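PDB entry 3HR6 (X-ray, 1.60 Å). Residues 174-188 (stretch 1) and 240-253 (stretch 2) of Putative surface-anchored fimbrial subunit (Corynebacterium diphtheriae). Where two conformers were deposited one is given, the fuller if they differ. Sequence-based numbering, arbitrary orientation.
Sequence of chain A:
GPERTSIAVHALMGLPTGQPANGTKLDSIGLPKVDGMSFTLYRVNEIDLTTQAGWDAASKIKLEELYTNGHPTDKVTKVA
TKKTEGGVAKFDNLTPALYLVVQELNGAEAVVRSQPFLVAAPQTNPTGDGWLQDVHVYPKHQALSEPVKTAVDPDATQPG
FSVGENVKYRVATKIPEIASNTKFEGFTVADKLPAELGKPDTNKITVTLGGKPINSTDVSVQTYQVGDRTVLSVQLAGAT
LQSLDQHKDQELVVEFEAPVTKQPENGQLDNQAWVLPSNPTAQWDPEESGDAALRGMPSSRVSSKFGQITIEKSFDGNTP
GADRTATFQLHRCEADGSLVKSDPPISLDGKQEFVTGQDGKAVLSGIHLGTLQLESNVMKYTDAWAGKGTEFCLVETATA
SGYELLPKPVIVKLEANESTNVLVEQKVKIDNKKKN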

# COMPACT_ATOMS: atom_id res chain seq x y z
N LYS A 174 -11.46 -4.90 2.47
CA LYS A 174 -12.72 -5.59 2.37
C LYS A 174 -12.50 -7.02 1.95
O LYS A 174 -11.68 -7.27 1.06
CB LYS A 174 -13.62 -4.88 1.36
CG LYS A 174 -14.09 -3.60 1.97
CD LYS A 174 -15.13 -2.82 1.27
CE LYS A 174 -15.58 -1.63 2.16
NZ LYS A 174 -16.36 -1.89 3.45
N ILE A 175 -13.21 -7.94 2.61
CA ILE A 175 -13.18 -9.33 2.18
C ILE A 175 -14.19 -9.49 1.06
O ILE A 175 -15.39 -9.30 1.29
CB ILE A 175 -13.53 -10.32 3.33
CG1 ILE A 175 -12.66 -10.05 4.55
CG2 ILE A 175 -13.42 -11.76 2.82
CD1 ILE A 175 -11.17 -10.15 4.28
N PRO A 176 -13.73 -9.86 -0.15
CA PRO A 176 -14.71 -10.05 -1.23
C PRO A 176 -15.57 -11.29 -1.03
O PRO A 176 -15.14 -12.25 -0.38
CB PRO A 176 -13.82 -10.23 -2.46
CG PRO A 176 -12.65 -10.97 -1.91
CD PRO A 176 -12.39 -10.27 -0.60
N GLU A 177 -16.78 -11.28 -1.60
CA GLU A 177 -17.53 -12.51 -1.75
C GLU A 177 -16.90 -13.32 -2.90
O GLU A 177 -16.67 -12.78 -4.01
CB GLU A 177 -19.02 -12.29 -2.00
CG GLU A 177 -19.80 -13.58 -2.13
CD GLU A 177 -21.29 -13.38 -2.30
OE1 GLU A 177 -21.73 -12.22 -2.28
OE2 GLU A 177 -21.99 -14.40 -2.43
N ILE A 178 -16.60 -14.58 -2.61
CA ILE A 178 -15.99 -15.47 -3.60
C ILE A 178 -16.97 -16.59 -4.02
O ILE A 178 -17.99 -16.84 -3.36
CB ILE A 178 -14.65 -16.05 -3.13
CG1 ILE A 178 -14.85 -17.02 -1.97
CG2 ILE A 178 -13.63 -14.89 -2.81
CD1 ILE A 178 -13.53 -17.68 -1.48
N ALA A 179 -16.65 -17.23 -5.13
CA ALA A 179 -17.45 -18.29 -5.70
C ALA A 179 -17.87 -19.30 -4.63
O ALA A 179 -17.04 -19.73 -3.81
CB ALA A 179 -16.65 -18.98 -6.79
N SER A 180 -19.15 -19.67 -4.62
CA SER A 180 -19.70 -20.64 -3.65
C SER A 180 -18.84 -21.89 -3.56
O SER A 180 -18.38 -22.40 -4.58
CB SER A 180 -21.11 -21.05 -4.06
OG SER A 180 -21.12 -21.49 -5.40
N ASN A 181 -18.65 -22.38 -2.34
CA ASN A 181 -17.87 -23.60 -2.07
C ASN A 181 -16.40 -23.59 -2.51
O ASN A 181 -15.76 -24.65 -2.49
CB ASN A 181 -18.60 -24.81 -2.63
CG ASN A 181 -20.06 -24.84 -2.21
OD1 ASN A 181 -20.95 -25.09 -3.03
ND2 ASN A 181 -20.32 -24.57 -0.93
N THR A 182 -15.87 -22.41 -2.89
CA THR A 182 -14.41 -22.22 -3.04
C THR A 182 -13.84 -21.58 -1.80
O THR A 182 -14.56 -21.03 -0.97
CB THR A 182 -13.99 -21.39 -4.29
OG1 THR A 182 -14.48 -20.03 -4.23
CG2 THR A 182 -14.49 -22.07 -5.55
N LYS A 183 -12.52 -21.67 -1.66
CA LYS A 183 -11.83 -21.08 -0.51
C LYS A 183 -10.77 -20.11 -0.98
O LYS A 183 -10.27 -20.20 -2.10
CB LYS A 183 -11.18 -22.18 0.34
CG LYS A 183 -12.17 -23.18 0.86
CD LYS A 183 -12.84 -22.62 2.10
CE LYS A 183 -14.03 -23.44 2.50
NZ LYS A 183 -14.33 -23.17 3.93
N PHE A 184 -10.45 -19.14 -0.12
CA PHE A 184 -9.35 -18.28 -0.37
C PHE A 184 -8.08 -19.12 -0.40
O PHE A 184 -7.93 -20.03 0.40
CB PHE A 184 -9.25 -17.19 0.70
CG PHE A 184 -10.24 -16.08 0.53
CD1 PHE A 184 -9.97 -15.06 -0.34
CD2 PHE A 184 -11.43 -16.08 1.23
CE1 PHE A 184 -10.88 -14.02 -0.50
CE2 PHE A 184 -12.34 -15.07 1.07
CZ PHE A 184 -12.06 -14.03 0.21
N GLU A 185 -7.17 -18.79 -1.32
CA GLU A 185 -5.86 -19.46 -1.38
C GLU A 185 -4.98 -18.98 -0.25
O GLU A 185 -4.09 -19.71 0.20
CB GLU A 185 -5.10 -19.11 -2.65
CG GLU A 185 -5.65 -19.55 -3.97
CD GLU A 185 -4.78 -18.97 -5.06
OE1 GLU A 185 -3.54 -19.07 -4.98
OE2 GLU A 185 -5.32 -18.37 -6.00
N GLY A 186 -5.24 -17.76 0.20
CA GLY A 186 -4.44 -17.13 1.23
C GLY A 186 -4.90 -15.70 1.29
O GLY A 186 -5.76 -15.31 0.52
N PHE A 187 -4.33 -14.91 2.19
CA PHE A 187 -4.76 -13.53 2.33
C PHE A 187 -3.66 -12.78 3.04
O PHE A 187 -3.41 -13.00 4.22
CB PHE A 187 -6.10 -13.44 3.07
CG PHE A 187 -6.94 -12.26 2.65
CD1 PHE A 187 -7.75 -12.33 1.53
CD2 PHE A 187 -6.92 -11.08 3.34
CE1 PHE A 187 -8.53 -11.28 1.15
CE2 PHE A 187 -7.69 -9.99 2.92
CZ PHE A 187 -8.48 -10.10 1.84
N THR A 188 -2.93 -11.99 2.26
CA THR A 188 -1.80 -11.27 2.80
C THR A 188 -2.02 -9.77 2.65
O THR A 188 -2.45 -9.31 1.60
CB THR A 188 -0.52 -11.69 2.06
OG1 THR A 188 -0.25 -13.07 2.32
CG2 THR A 188 0.69 -10.86 2.52
N THR A 240 -8.90 -19.60 10.30
CA THR A 240 -9.26 -18.25 9.88
C THR A 240 -9.31 -18.09 8.36
O THR A 240 -10.25 -17.45 7.85
CB THR A 240 -8.30 -17.20 10.50
OG1 THR A 240 -8.35 -17.31 11.93
CG2 THR A 240 -8.69 -15.79 10.14
N LEU A 241 -8.30 -18.60 7.65
CA LEU A 241 -8.30 -18.51 6.19
C LEU A 241 -9.42 -19.37 5.62
O LEU A 241 -10.12 -18.94 4.70
CB LEU A 241 -6.96 -18.91 5.60
CG LEU A 241 -6.84 -18.94 4.07
CD1 LEU A 241 -6.97 -17.54 3.41
CD2 LEU A 241 -5.53 -19.61 3.70
N GLN A 242 -9.57 -20.57 6.19
CA GLN A 242 -10.59 -21.54 5.75
C GLN A 242 -12.01 -21.00 5.89
O GLN A 242 -12.87 -21.34 5.09
CB GLN A 242 -10.48 -22.87 6.53
CG GLN A 242 -9.73 -23.99 5.81
CD GLN A 242 -10.54 -24.66 4.71
OE1 GLN A 242 -10.20 -24.57 3.54
NE2 GLN A 242 -11.63 -25.34 5.10
N SER A 243 -12.25 -20.19 6.92
CA SER A 243 -13.58 -19.62 7.14
C SER A 243 -13.73 -18.19 6.65
O SER A 243 -14.76 -17.57 6.88
CB SER A 243 -13.99 -19.73 8.60
OG SER A 243 -13.18 -18.93 9.44
N LEU A 244 -12.71 -17.66 5.98
CA LEU A 244 -12.74 -16.26 5.54
C LEU A 244 -13.83 -16.00 4.52
O LEU A 244 -14.37 -14.90 4.44
CB LEU A 244 -11.35 -15.84 5.02
CG LEU A 244 -11.11 -14.36 4.83
CD1 LEU A 244 -11.11 -13.66 6.17
CD2 LEU A 244 -9.80 -14.16 4.04
N ASP A 245 -14.17 -17.02 3.73
CA ASP A 245 -15.32 -16.94 2.84
C ASP A 245 -16.65 -16.72 3.55
O ASP A 245 -17.66 -16.47 2.88
CB ASP A 245 -15.41 -18.17 1.94
CG ASP A 245 -15.49 -19.46 2.71
OD1 ASP A 245 -14.66 -19.64 3.61
OD2 ASP A 245 -16.36 -20.29 2.41
N GLN A 246 -16.70 -16.87 4.87
CA GLN A 246 -17.91 -16.56 5.62
C GLN A 246 -17.95 -15.13 6.16
O GLN A 246 -18.90 -14.75 6.83
CB GLN A 246 -18.08 -17.57 6.76
CG GLN A 246 -18.14 -18.99 6.21
CD GLN A 246 -18.15 -20.10 7.27
OE1 GLN A 246 -17.54 -19.98 8.34
NE2 GLN A 246 -18.85 -21.19 6.95
N HIS A 247 -16.92 -14.34 5.84
CA HIS A 247 -16.82 -12.97 6.33
C HIS A 247 -16.91 -12.02 5.17
O HIS A 247 -16.37 -10.96 5.21
CB HIS A 247 -15.52 -12.75 7.12
CG HIS A 247 -15.47 -13.54 8.39
ND1 HIS A 247 -15.71 -13.01 9.64
CD2 HIS A 247 -15.22 -14.86 8.59
CE1 HIS A 247 -15.62 -13.96 10.55
NE2 HIS A 247 -15.34 -15.10 9.94
N LYS A 248 -17.69 -12.40 4.16
CA LYS A 248 -17.80 -11.54 2.99
C LYS A 248 -18.26 -10.16 3.41
O LYS A 248 -19.10 -10.02 4.30
CB LYS A 248 -18.74 -12.14 1.98
CG LYS A 248 -20.16 -12.29 2.44
CD LYS A 248 -20.88 -13.25 1.50
CE LYS A 248 -22.25 -13.58 1.99
NZ LYS A 248 -23.06 -12.32 2.04
N ASP A 249 -17.63 -9.16 2.79
CA ASP A 249 -17.93 -7.75 2.97
C ASP A 249 -17.56 -7.16 4.32
O ASP A 249 -17.76 -5.97 4.54
CB ASP A 249 -19.38 -7.43 2.59
CG ASP A 249 -19.69 -7.82 1.18
OD1 ASP A 249 -18.89 -7.50 0.27
OD2 ASP A 249 -20.72 -8.47 0.98
N GLN A 250 -16.98 -7.98 5.21
CA GLN A 250 -16.36 -7.47 6.44
C GLN A 250 -15.00 -6.87 6.13
O GLN A 250 -14.45 -7.10 5.06
CB GLN A 250 -16.25 -8.60 7.49
CG GLN A 250 -17.59 -9.15 7.88
CD GLN A 250 -17.47 -10.26 8.89
OE1 GLN A 250 -16.42 -10.43 9.50
NE2 GLN A 250 -18.52 -11.03 9.08
N GLU A 251 -14.45 -6.10 7.07
CA GLU A 251 -13.14 -5.50 6.88
C GLU A 251 -12.13 -6.21 7.76
O GLU A 251 -12.42 -6.52 8.92
CB GLU A 251 -13.11 -4.02 7.17
CG GLU A 251 -13.94 -3.28 6.17
CD GLU A 251 -13.97 -1.80 6.37
OE1 GLU A 251 -13.43 -1.26 7.39
OE2 GLU A 251 -14.56 -1.18 5.48
N LEU A 252 -11.00 -6.50 7.16
CA LEU A 252 -9.81 -6.87 7.85
C LEU A 252 -9.04 -5.58 8.08
O LEU A 252 -8.64 -4.95 7.10
CB LEU A 252 -9.00 -7.83 6.96
CG LEU A 252 -7.69 -8.29 7.56
CD1 LEU A 252 -7.94 -9.24 8.69
CD2 LEU A 252 -6.78 -8.96 6.45
N VAL A 253 -8.78 -5.19 9.33
CA VAL A 253 -8.14 -3.92 9.63
C VAL A 253 -6.82 -4.19 10.30
O VAL A 253 -6.80 -4.93 11.26
CB VAL A 253 -9.01 -3.03 10.53
CG1 VAL A 253 -8.26 -1.71 10.85
CG2 VAL A 253 -10.39 -2.76 9.83
O HOH W 1 -15.87 -13.99 1.63
O HOH W 2 -18.34 -8.63 -2.09
O HOH W 3 -21.37 -9.50 -1.47
O HOH W 4 -17.67 -15.51 -0.04
O HOH W 5 -17.07 -20.42 -0.40
O HOH W 6 -11.77 -19.33 2.60

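Stretch 2 enters as the last turn of a helix, passes through a short 3-10 segment and a type II turn, and leaves as a strand; stretch 1 runs alongside it in the opposite direction. L241, on the helix, reaches out with its terminal methyls: CD1 lies 3.6 Å from CB of F184 and 3.4 Å from CA of G186, an approach to bare backbone at a residue that carries no side chain.

The carbonyl of Q242 lies near the helix end and accepts a hydrogen bond from K183, NZ to O 2.6 Å. The same ammonium forms a salt bridge with D245, NZ to OD1 3.6 Å. Since Q242 O and D245 OD1, both acceptors, stand only 2.9 Å apart, a positive charge beside them is well placed.

Between these polar residues L244 turns inward. Its CD2 methyl sits over a face of two rings, 4.0 Å from the centroid of F184 and 4.1 Å from that of F187, making CH-pi contacts with both, while its CD1 meets CD1 of I175 at 4.0 Å. A branched aliphatic side chain suits this buried site.

The type II turn from H247 to Q250 brings two backbone groups to I175. D249 N donates to I175 O at 2.7 Å, and I175 N donates to Q250 O at 2.9 Å, so both polar backbone atoms of this buried residue are satisfied. Water 2 links the D249 carboxylate to stretch 1, donating to OD1 (2.7 Å) and accepting from E177 N (3.1 Å to the water O).

E251 pairs with K174 in an antiparallel, non-hydrogen-bonded bridge. Their side chains share a sheet face, allowing a salt bridge, NZ of K174 to OE2 of E251, 2.8 Å. L252 instead points toward the apolar cluster, its CD2 3.8 Å from F187 CD2.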